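Local coordinates for protein beta-lactamase Rm3 (Uncultured bacterium, PDB 5IQK) that probably hydrolyses the amide bond of beta-lactam antibiotics with zinc ions, as a subclass B3 metallo-beta-lactamase of the alpha-beta/beta-alpha fold, at residues A[22-27]-A[63-68]; A[40-45]-A[67-72]; A[147-152]-A[160-165]. All coordinates share one frame; numbering follows the deposited sequence.

Interaction 1. Residues A[22-27]-A[63-68]; sequences NTYYVG and LGFRIE
In the metallo-beta-lactamase alpha-beta/beta-alpha fold, strand 23-25 of the seven-stranded sheet and the residue after it meet the loop that follows helix 53-62, and Tyr-24, Val-26, Leu-63 and Phe-65 make the join. The helix closes in a Schellman motif at Gly-64, which has a positive phi (96°); on either side of it Leu-63 and Phe-65 both point toward 22-27. The Tyr-24 and Phe-65 rings form a T-shaped (edge-to-face) pair: their centroids are 5.2 Å apart and their planes 64° apart, and the edge of Phe-65 addresses one face of Tyr-24. The touching edge is CE2 and CZ; Phe-65 CE2 comes to 3.8 Å from Tyr-24 CZ, toward the rim of the tyrosine ring, while Phe-65 CZ lies near the phenol oxygen. Leu-63 works through a single methyl. Its CG is anti to the carbonyl carbon (chi1 -72°), and CD1 ends 3.6 Å from Tyr-24 CB and lies oblique to the Tyr-24 ring, the two side chains running antiparallel alongside one another. No hydrogen bond crosses between 22-27 and 63-68, so the evidence is for an apolar contact. Ile-60 of helix 53-62 touches both Val-26 and Phe-65, extending it toward the helix. Just past the end of the strand, the same leucine methyl meets Val-26, with Leu-63 CD1 3.6 Å from Val-26 CG1.

Interaction 2. Residues A[40-45]-A[67-72]; sequences QGHVLI and IEDVKL
Leu-44 and Val-70 form the apolar centre of a parallel strand pair, 42-45 with 70-72, within the beta-alpha-beta unit whose crossover is helix 53-62; Leu-44 CB lies 4.0 Å from Val-70 CG1. Ile-67 joins more loosely through CD1, near Leu-44 CD2, and beyond them Leu-89 of helix 86-93 also touches Leu-44. Val-43 and Leu-72 pair with their side chains on the sheet face packed against Val-142. Between the bridges His-42 with Val-70 and Val-43 with Leu-72 the register slips by one residue, a beta bulge. Its evidence is the His-42 carbonyl, which takes two donors: Lys-71 N at 2.8 Å from His-42 O, and Leu-72 N in a weak bond at 3.4 Å to that same oxygen. The flanking bonds are His-42 N to Asp-69 O, 2.8 Å, and Leu-44 N to Leu-72 O, 2.9 Å. At the polar edge the His-42 and Asp-69 side chains run alongside in a common direction, with ring and carboxylate planes 84° apart. One water lies in the imidazole plane 2.9 Å from His-42 NE2, and this water donates to Asp-69 OD2 at 2.6 Å.

Interaction 3. Residues A[147-152]-A[160-165]; sequences LTAHAT and LSWTWQ
Ser-161 OG is held by two partners: the hydroxyl of Thr-152, with OG1 to OG 2.8 Å, and the backbone N-H of Asp-179. On the threonine side, OG1 sits between the backbone N and the carbonyl carbon (chi1 58°), which turns it toward the serine. A second cross-strand side-chain bond lies further along the same sheet face, where Thr-163 OG1 is 2.9 Å from His-150 NE2, in the imidazole plane. This bond is diagonal: His-150 is opposite Ser-161, as Thr-148 is opposite Thr-163, and both are hydrogen-bonded pairs of an antiparallel beta hairpin. The strand directions differ by 149°, and the backbone bonds include His-150 N to Ser-161 O at 2.7 Å. The face bearing Ala-149 and Trp-162 is mainly apolar. Ala-149 CB makes a CH-pi contact over the six-membered ring of Trp-162, 3.8 Å from its centroid and 20° off the normal, while Leu-147 CD2 lies obliquely against Trp-164, 3.6 Å from CE3. Trp-162 NE1 is hydrogen-bonded to Asn-75 O. Within the five-stranded sheet the hairpin stands between strands 139-142 and 171-178; helix 200-212 meets the Thr-152 and Ser-161 side, and strand 42-45 of the other sheet touches Leu-147 and Trp-164.

Interactions 1 and 2 are neighbours, their centres about 9 Å apart, and share Ile-67 and Glu-68. Phe-65 connects them: besides meeting Tyr-24, it forms an edge-to-face pair with His-42, its CD1 lying 3.7 Å from His-42 NE2. Interaction 3 belongs to the second sheet, its centre about 17 Å from that of interaction 2, yet Val-43 CG2 approaches Leu-147 CD1 to 3.5 Å and Ile-45 CD1 approaches Trp-164 CH2 to 3.8 Å, consistent with the sheet-on-sheet sandwich of this fold. A probable hydrogen bond, Thr-23 OG1 to Trp-164 NE1 at 3.0 Å, ties 22-27 to 160-165. Tyr-25 and Thr-152 side chains each lie about 11 Å from a bound zinc ion; His-155, a zinc ligand with His-77 and His-79, lies between 147-152 and 160-165.

Interaction 1. Residues A[22-27]-A[63-68]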
loop_
_atom_site.group_PDB
_atom_site.type_symbol
_atom_site.label_atom_id
_atom_site.label_comp_id
_atom_site.label_asym_id
_atom_site.label_seq_id
_atom_site.Cartn_x
_atom_site.Cartn_y
_atom_site.Cartn_z
ATOM N N ASN A 22 -14.562 10.671 -2.324
ATOM C CA ASN A 22 -13.411 11.464 -1.924
ATOM C C ASN A 22 -12.097 10.682 -1.989
ATOM O O ASN A 22 -11.097 11.122 -1.434
ATOM C CB ASN A 22 -13.613 12.024 -0.512
ATOM C CG ASN A 22 -13.803 10.928 0.533
ATOM O OD1 ASN A 22 -14.420 9.899 0.263
ATOM N ND2 ASN A 22 -13.253 11.140 1.723
ATOM N N THR A 23 -12.118 9.528 -2.653
ATOM C CA THR A 23 -10.917 8.689 -2.788
ATOM C C THR A 23 -10.321 8.792 -4.194
ATOM O O THR A 23 -11.006 8.508 -5.175
ATOM C CB THR A 23 -11.227 7.211 -2.481
ATOM O OG1 THR A 23 -11.725 7.076 -1.139
ATOM C CG2 THR A 23 -9.958 6.338 -2.647
ATOM N N TYR A 24 -9.049 9.180 -4.286
ATOM C CA TYR A 24 -8.398 9.377 -5.588
ATOM C C TYR A 24 -7.118 8.561 -5.703
ATOM O O TYR A 24 -6.434 8.357 -4.701
ATOM C CB TYR A 24 -8.030 10.831 -5.807
ATOM C CG TYR A 24 -9.201 11.780 -5.746
ATOM C CD1 TYR A 24 -9.767 12.269 -6.907
ATOM C CD2 TYR A 24 -9.737 12.179 -4.528
ATOM C CE1 TYR A 24 -10.843 13.146 -6.865
ATOM C CE2 TYR A 24 -10.807 13.054 -4.482
ATOM C CZ TYR A 24 -11.354 13.527 -5.656
ATOM O OH TYR A 24 -12.423 14.395 -5.616
ATOM N N TYR A 25 -6.769 8.164 -6.925
ATOM C CA TYR A 25 -5.462 7.546 -7.207
ATOM C C TYR A 25 -4.430 8.604 -7.619
ATOM O O TYR A 25 -4.678 9.386 -8.537
ATOM C CB TYR A 25 -5.595 6.501 -8.307
ATOM C CG TYR A 25 -4.344 5.650 -8.491
ATOM C CD1 TYR A 25 -4.111 4.549 -7.682
ATOM C CD2 TYR A 25 -3.404 5.967 -9.459
ATOM C CE1 TYR A 25 -2.970 3.760 -7.843
ATOM C CE2 TYR A 25 -2.246 5.170 -9.639
ATOM C CZ TYR A 25 -2.048 4.086 -8.820
ATOM O OH TYR A 25 -0.922 3.313 -8.976
ATOM N N VAL A 26 -3.283 8.638 -6.941
ATOM C CA VAL A 26 -2.246 9.625 -7.253
ATOM C C VAL A 26 -0.869 8.975 -7.420
ATOM O O VAL A 26 0.161 9.658 -7.363
ATOM C CB VAL A 26 -2.158 10.724 -6.165
ATOM C CG1 VAL A 26 -3.411 11.582 -6.178
ATOM C CG2 VAL A 26 -1.953 10.109 -4.797
ATOM N N GLY A 27 -0.870 7.664 -7.655
ATOM C CA GLY A 27 0.355 6.899 -7.776
ATOM C C GLY A 27 0.920 6.804 -9.190
ATOM O O GLY A 27 0.701 7.677 -10.038
ATOM N N LEU A 63 -5.040 17.086 -9.651
ATOM C CA LEU A 63 -6.414 16.833 -9.237
ATOM C C LEU A 63 -7.071 18.081 -8.657
ATOM O O LEU A 63 -8.277 18.091 -8.417
ATOM C CB LEU A 63 -6.471 15.708 -8.206
ATOM C CG LEU A 63 -6.193 14.305 -8.758
ATOM C CD1 LEU A 63 -6.189 13.285 -7.617
ATOM C CD2 LEU A 63 -7.213 13.923 -9.820
ATOM N N GLY A 64 -6.261 19.095 -8.366
ATOM C CA GLY A 64 -6.758 20.316 -7.759
ATOM C C GLY A 64 -6.618 20.347 -6.248
ATOM O O GLY A 64 -7.275 21.153 -5.582
ATOM N N PHE A 65 -5.767 19.476 -5.702
ATOM C CA PHE A 65 -5.495 19.496 -4.266
ATOM C C PHE A 65 -4.054 19.910 -3.986
ATOM O O PHE A 65 -3.278 20.130 -4.916
ATOM C CB PHE A 65 -5.798 18.128 -3.645
ATOM C CG PHE A 65 -7.220 17.678 -3.846
ATOM C CD1 PHE A 65 -8.262 18.300 -3.160
ATOM C CD2 PHE A 65 -7.523 16.658 -4.738
ATOM C CE1 PHE A 65 -9.579 17.902 -3.344
ATOM C CE2 PHE A 65 -8.835 16.251 -4.926
ATOM C CZ PHE A 65 -9.867 16.878 -4.227
ATOM N N ARG A 66 -3.691 19.998 -2.709
ATOM C CA ARG A 66 -2.351 20.441 -2.324
ATOM C C ARG A 66 -1.705 19.509 -1.302
ATOM O O ARG A 66 -2.369 19.039 -0.383
ATOM C CB ARG A 66 -2.382 21.854 -1.749
ATOM C CG ARG A 66 -3.059 22.883 -2.637
ATOM C CD ARG A 66 -3.225 24.192 -1.904
ATOM N NE ARG A 66 -1.933 24.790 -1.576
ATOM C CZ ARG A 66 -1.646 25.360 -0.409
ATOM N NH1 ARG A 66 -2.572 25.435 0.542
ATOM N NH2 ARG A 66 -0.441 25.879 -0.203
ATOM N N ILE A 67 -0.407 19.267 -1.467
ATOM C CA ILE A 67 0.350 18.432 -0.535
ATOM C C ILE A 67 0.333 19.098 0.839
ATOM O O ILE A 67 0.373 18.431 1.867
ATOM C CB ILE A 67 1.808 18.214 -1.013
ATOM C CG1 ILE A 67 2.550 17.242 -0.081
ATOM C CG2 ILE A 67 2.551 19.540 -1.132
ATOM C CD1 ILE A 67 1.927 15.877 -0.038
ATOM N N GLU A 68 0.208 20.426 0.845
ATOM C CA GLU A 68 0.196 21.188 2.082
ATOM C C GLU A 68 -1.042 20.868 2.913
ATOM O O GLU A 68 -1.083 21.147 4.109
ATOM C CB GLU A 68 0.250 22.697 1.782
ATOM C CG GLU A 68 1.580 23.177 1.218
ATOM C CD GLU A 68 1.682 23.005 -0.292
ATOM O OE1 GLU A 68 0.691 22.569 -0.921
ATOM O OE2 GLU A 68 2.762 23.295 -0.848
#

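Interaction 2. Residues A[40-45]-A[67-72]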
loop_
_atom_site.group_PDB
_atom_site.type_symbol
_atom_site.label_atom_id
_atom_site.label_comp_id
_atom_site.label_asym_id
_atom_site.label_seq_id
_atom_site.Cartn_x
_atom_site.Cartn_y
_atom_site.Cartn_z
ATOM N N GLN A 40 -11.284 19.413 5.805
ATOM C CA GLN A 40 -10.415 19.579 6.966
ATOM C C GLN A 40 -9.005 19.030 6.715
ATOM O O GLN A 40 -8.194 18.943 7.629
ATOM C CB GLN A 40 -11.030 18.890 8.182
ATOM C CG GLN A 40 -12.356 19.511 8.631
ATOM C CD GLN A 40 -12.981 18.769 9.789
ATOM O OE1 GLN A 40 -12.289 18.354 10.717
ATOM N NE2 GLN A 40 -14.298 18.595 9.742
ATOM N N GLY A 41 -8.723 18.666 5.472
ATOM C CA GLY A 41 -7.416 18.146 5.109
ATOM C C GLY A 41 -7.510 16.710 4.639
ATOM O O GLY A 41 -8.561 16.079 4.764
ATOM N N HIS A 42 -6.403 16.178 4.122
ATOM C CA HIS A 42 -6.432 14.880 3.466
ATOM C C HIS A 42 -5.537 13.814 4.085
ATOM O O HIS A 42 -4.607 14.095 4.840
ATOM C CB HIS A 42 -6.029 15.005 1.996
ATOM C CG HIS A 42 -6.522 16.247 1.332
ATOM N ND1 HIS A 42 -7.833 16.673 1.415
ATOM C CD2 HIS A 42 -5.873 17.172 0.589
ATOM C CE1 HIS A 42 -7.972 17.796 0.736
ATOM N NE2 HIS A 42 -6.798 18.122 0.224
ATOM N N VAL A 43 -5.834 12.584 3.704
ATOM C CA VAL A 43 -5.016 11.427 4.054
ATOM C C VAL A 43 -4.358 10.919 2.780
ATOM O O VAL A 43 -5.001 10.849 1.730
ATOM C CB VAL A 43 -5.843 10.318 4.693
ATOM C CG1 VAL A 43 -4.950 9.097 5.023
ATOM C CG2 VAL A 43 -6.520 10.835 5.955
ATOM N N LEU A 44 -3.066 10.606 2.872
ATOM C CA LEU A 44 -2.317 10.069 1.742
ATOM C C LEU A 44 -1.799 8.704 2.123
ATOM O O LEU A 44 -1.266 8.538 3.212
ATOM C CB LEU A 44 -1.167 10.999 1.353
ATOM C CG LEU A 44 -0.296 10.592 0.170
ATOM C CD1 LEU A 44 -1.141 10.508 -1.087
ATOM C CD2 LEU A 44 0.845 11.583 -0.012
ATOM N N ILE A 45 -2.001 7.728 1.247
ATOM C CA ILE A 45 -1.552 6.368 1.510
ATOM C C ILE A 45 -0.413 5.991 0.579
ATOM O O ILE A 45 -0.574 5.984 -0.644
ATOM C CB ILE A 45 -2.698 5.354 1.365
ATOM C CG1 ILE A 45 -3.899 5.793 2.207
ATOM C CG2 ILE A 45 -2.250 3.958 1.799
ATOM C CD1 ILE A 45 -5.055 4.829 2.156
ATOM N N ILE A 67 -0.407 19.267 -1.467
ATOM C CA ILE A 67 0.350 18.432 -0.535
ATOM C C ILE A 67 0.333 19.098 0.839
ATOM O O ILE A 67 0.373 18.431 1.867
ATOM C CB ILE A 67 1.808 18.214 -1.013
ATOM C CG1 ILE A 67 2.550 17.242 -0.081
ATOM C CG2 ILE A 67 2.551 19.540 -1.132
ATOM C CD1 ILE A 67 1.927 15.877 -0.038
ATOM N N GLU A 68 0.208 20.426 0.845
ATOM C CA GLU A 68 0.196 21.188 2.082
ATOM C C GLU A 68 -1.042 20.868 2.913
ATOM O O GLU A 68 -1.083 21.147 4.109
ATOM C CB GLU A 68 0.250 22.697 1.782
ATOM C CG GLU A 68 1.580 23.177 1.218
ATOM C CD GLU A 68 1.682 23.005 -0.292
ATOM O OE1 GLU A 68 0.691 22.569 -0.921
ATOM O OE2 GLU A 68 2.762 23.295 -0.848
ATOM N N ASP A 69 -2.058 20.301 2.275
ATOM C CA ASP A 69 -3.307 20.002 2.966
ATOM C C ASP A 69 -3.383 18.550 3.430
ATOM O O ASP A 69 -4.360 18.140 4.051
ATOM C CB ASP A 69 -4.499 20.331 2.072
ATOM C CG ASP A 69 -4.646 21.829 1.843
ATOM O OD1 ASP A 69 -4.296 22.601 2.757
ATOM O OD2 ASP A 69 -5.104 22.228 0.758
ATOM N N VAL A 70 -2.359 17.770 3.105
ATOM C CA VAL A 70 -2.265 16.412 3.625
ATOM C C VAL A 70 -1.909 16.466 5.102
ATOM O O VAL A 70 -0.892 17.035 5.476
ATOM C CB VAL A 70 -1.224 15.590 2.847
ATOM C CG1 VAL A 70 -0.909 14.270 3.576
ATOM C CG2 VAL A 70 -1.726 15.325 1.448
ATOM N N LYS A 71 -2.741 15.877 5.948
ATOM C CA LYS A 71 -2.507 15.977 7.386
ATOM C C LYS A 71 -2.115 14.643 8.010
ATOM O O LYS A 71 -1.679 14.595 9.154
ATOM C CB LYS A 71 -3.738 16.560 8.065
ATOM C CG LYS A 71 -3.983 17.995 7.585
ATOM C CD LYS A 71 -4.954 18.777 8.427
ATOM C CE LYS A 71 -5.204 20.137 7.782
ATOM N NZ LYS A 71 -3.953 20.693 7.183
ATOM N N LEU A 72 -2.257 13.567 7.246
ATOM C CA LEU A 72 -1.844 12.243 7.709
ATOM C C LEU A 72 -1.385 11.404 6.531
ATOM O O LEU A 72 -2.054 11.363 5.505
ATOM C CB LEU A 72 -2.990 11.539 8.430
ATOM C CG LEU A 72 -2.749 10.127 8.977
ATOM C CD1 LEU A 72 -1.631 10.087 10.014
ATOM C CD2 LEU A 72 -4.036 9.568 9.540
HETATM O O HOH W 1 -6.021 20.560 -1.053
#

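Interaction 3. Residues A[147-152]-A[160-165]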
loop_
_atom_site.group_PDB
_atom_site.type_symbol
_atom_site.label_atom_id
_atom_site.label_comp_id
_atom_site.label_asym_id
_atom_site.label_seq_id
_atom_site.Cartn_x
_atom_site.Cartn_y
_atom_site.Cartn_z
ATOM N N LEU A 147 -10.015 6.029 9.212
ATOM C CA LEU A 147 -9.293 4.903 8.644
ATOM C C LEU A 147 -9.034 3.882 9.733
ATOM O O LEU A 147 -8.880 4.248 10.902
ATOM C CB LEU A 147 -7.993 5.380 8.013
ATOM C CG LEU A 147 -8.279 6.297 6.827
ATOM C CD1 LEU A 147 -7.547 7.606 6.993
ATOM C CD2 LEU A 147 -7.864 5.606 5.542
ATOM N N THR A 148 -9.022 2.609 9.358
ATOM C CA THR A 148 -8.727 1.539 10.301
ATOM C C THR A 148 -7.605 0.683 9.739
ATOM O O THR A 148 -7.615 0.308 8.565
ATOM C CB THR A 148 -9.969 0.662 10.594
ATOM O OG1 THR A 148 -11.010 1.481 11.129
ATOM C CG2 THR A 148 -9.646 -0.427 11.606
ATOM N N ALA A 149 -6.617 0.418 10.582
ATOM C CA ALA A 149 -5.476 -0.406 10.202
ATOM C C ALA A 149 -5.750 -1.881 10.457
ATOM O O ALA A 149 -6.363 -2.248 11.460
ATOM C CB ALA A 149 -4.246 0.041 10.957
ATOM N N HIS A 150 -5.290 -2.728 9.546
ATOM C CA HIS A 150 -5.415 -4.167 9.710
ATOM C C HIS A 150 -4.051 -4.788 9.500
ATOM O O HIS A 150 -3.473 -4.666 8.421
ATOM C CB HIS A 150 -6.425 -4.753 8.724
ATOM C CG HIS A 150 -7.771 -4.110 8.793
ATOM N ND1 HIS A 150 -8.786 -4.590 9.593
ATOM C CD2 HIS A 150 -8.262 -3.008 8.180
ATOM C CE1 HIS A 150 -9.847 -3.816 9.461
ATOM N NE2 HIS A 150 -9.556 -2.849 8.609
ATOM N N ALA A 151 -3.532 -5.458 10.524
ATOM C CA ALA A 151 -2.227 -6.106 10.377
ATOM C C ALA A 151 -2.293 -7.188 9.304
ATOM O O ALA A 151 -3.099 -8.119 9.415
ATOM C CB ALA A 151 -1.768 -6.698 11.710
ATOM N N THR A 152 -1.467 -7.055 8.259
ATOM C CA THR A 152 -1.397 -8.076 7.204
ATOM C C THR A 152 0.043 -8.391 6.789
ATOM O O THR A 152 0.451 -8.173 5.648
ATOM C CB THR A 152 -2.221 -7.662 5.937
ATOM O OG1 THR A 152 -1.750 -6.411 5.410
ATOM C CG2 THR A 152 -3.707 -7.565 6.273
ATOM N N LEU A 160 0.793 -3.762 6.572
ATOM C CA LEU A 160 -0.468 -3.186 7.024
ATOM C C LEU A 160 -1.432 -2.920 5.869
ATOM O O LEU A 160 -1.035 -2.368 4.855
ATOM C CB LEU A 160 -0.229 -1.862 7.737
ATOM C CG LEU A 160 -0.046 -1.709 9.235
ATOM C CD1 LEU A 160 -0.093 -0.221 9.495
ATOM C CD2 LEU A 160 -1.137 -2.445 9.996
ATOM N N SER A 161 -2.708 -3.238 6.049
ATOM C CA SER A 161 -3.730 -2.849 5.084
ATOM C C SER A 161 -4.700 -1.870 5.762
ATOM O O SER A 161 -4.801 -1.843 6.993
ATOM C CB SER A 161 -4.471 -4.077 4.551
ATOM O OG SER A 161 -3.570 -4.964 3.897
ATOM N N TRP A 162 -5.410 -1.075 4.963
ATOM C CA TRP A 162 -6.227 0.017 5.479
ATOM C C TRP A 162 -7.636 -0.019 4.905
ATOM O O TRP A 162 -7.818 -0.287 3.719
ATOM C CB TRP A 162 -5.586 1.367 5.142
ATOM C CG TRP A 162 -4.273 1.603 5.828
ATOM C CD1 TRP A 162 -3.026 1.293 5.356
ATOM C CD2 TRP A 162 -4.079 2.196 7.117
ATOM N NE1 TRP A 162 -2.070 1.661 6.278
ATOM C CE2 TRP A 162 -2.693 2.223 7.361
ATOM C CE3 TRP A 162 -4.944 2.715 8.081
ATOM C CZ2 TRP A 162 -2.156 2.750 8.537
ATOM C CZ3 TRP A 162 -4.408 3.239 9.246
ATOM C CH2 TRP A 162 -3.025 3.245 9.466
ATOM N N THR A 163 -8.630 0.263 5.743
ATOM C CA THR A 163 -10.007 0.369 5.273
ATOM C C THR A 163 -10.639 1.673 5.718
ATOM O O THR A 163 -10.300 2.233 6.760
ATOM C CB THR A 163 -10.902 -0.771 5.781
ATOM O OG1 THR A 163 -10.915 -0.763 7.220
ATOM C CG2 THR A 163 -10.424 -2.119 5.262
ATOM N N TRP A 164 -11.583 2.135 4.913
ATOM C CA TRP A 164 -12.358 3.322 5.215
ATOM C C TRP A 164 -13.588 3.315 4.328
ATOM O O TRP A 164 -13.700 2.483 3.430
ATOM C CB TRP A 164 -11.523 4.586 4.990
ATOM C CG TRP A 164 -11.144 4.823 3.552
ATOM C CD1 TRP A 164 -11.738 5.686 2.679
ATOM C CD2 TRP A 164 -10.091 4.179 2.819
ATOM N NE1 TRP A 164 -11.120 5.634 1.458
ATOM C CE2 TRP A 164 -10.104 4.714 1.514
ATOM C CE3 TRP A 164 -9.137 3.210 3.141
ATOM C CZ2 TRP A 164 -9.212 4.313 0.534
ATOM C CZ3 TRP A 164 -8.244 2.807 2.162
ATOM C CH2 TRP A 164 -8.284 3.354 0.879
ATOM N N GLN A 165 -14.494 4.264 4.551
ATOM C CA GLN A 165 -15.658 4.412 3.684
ATOM C C GLN A 165 -15.578 5.707 2.896
ATOM O O GLN A 165 -15.087 6.713 3.394
ATOM C CB GLN A 165 -16.966 4.397 4.491
ATOM C CG GLN A 165 -17.167 3.180 5.356
ATOM C CD GLN A 165 -18.620 2.973 5.739
ATOM O OE1 GLN A 165 -19.425 3.912 5.724
ATOM N NE2 GLN A 165 -18.967 1.736 6.077
#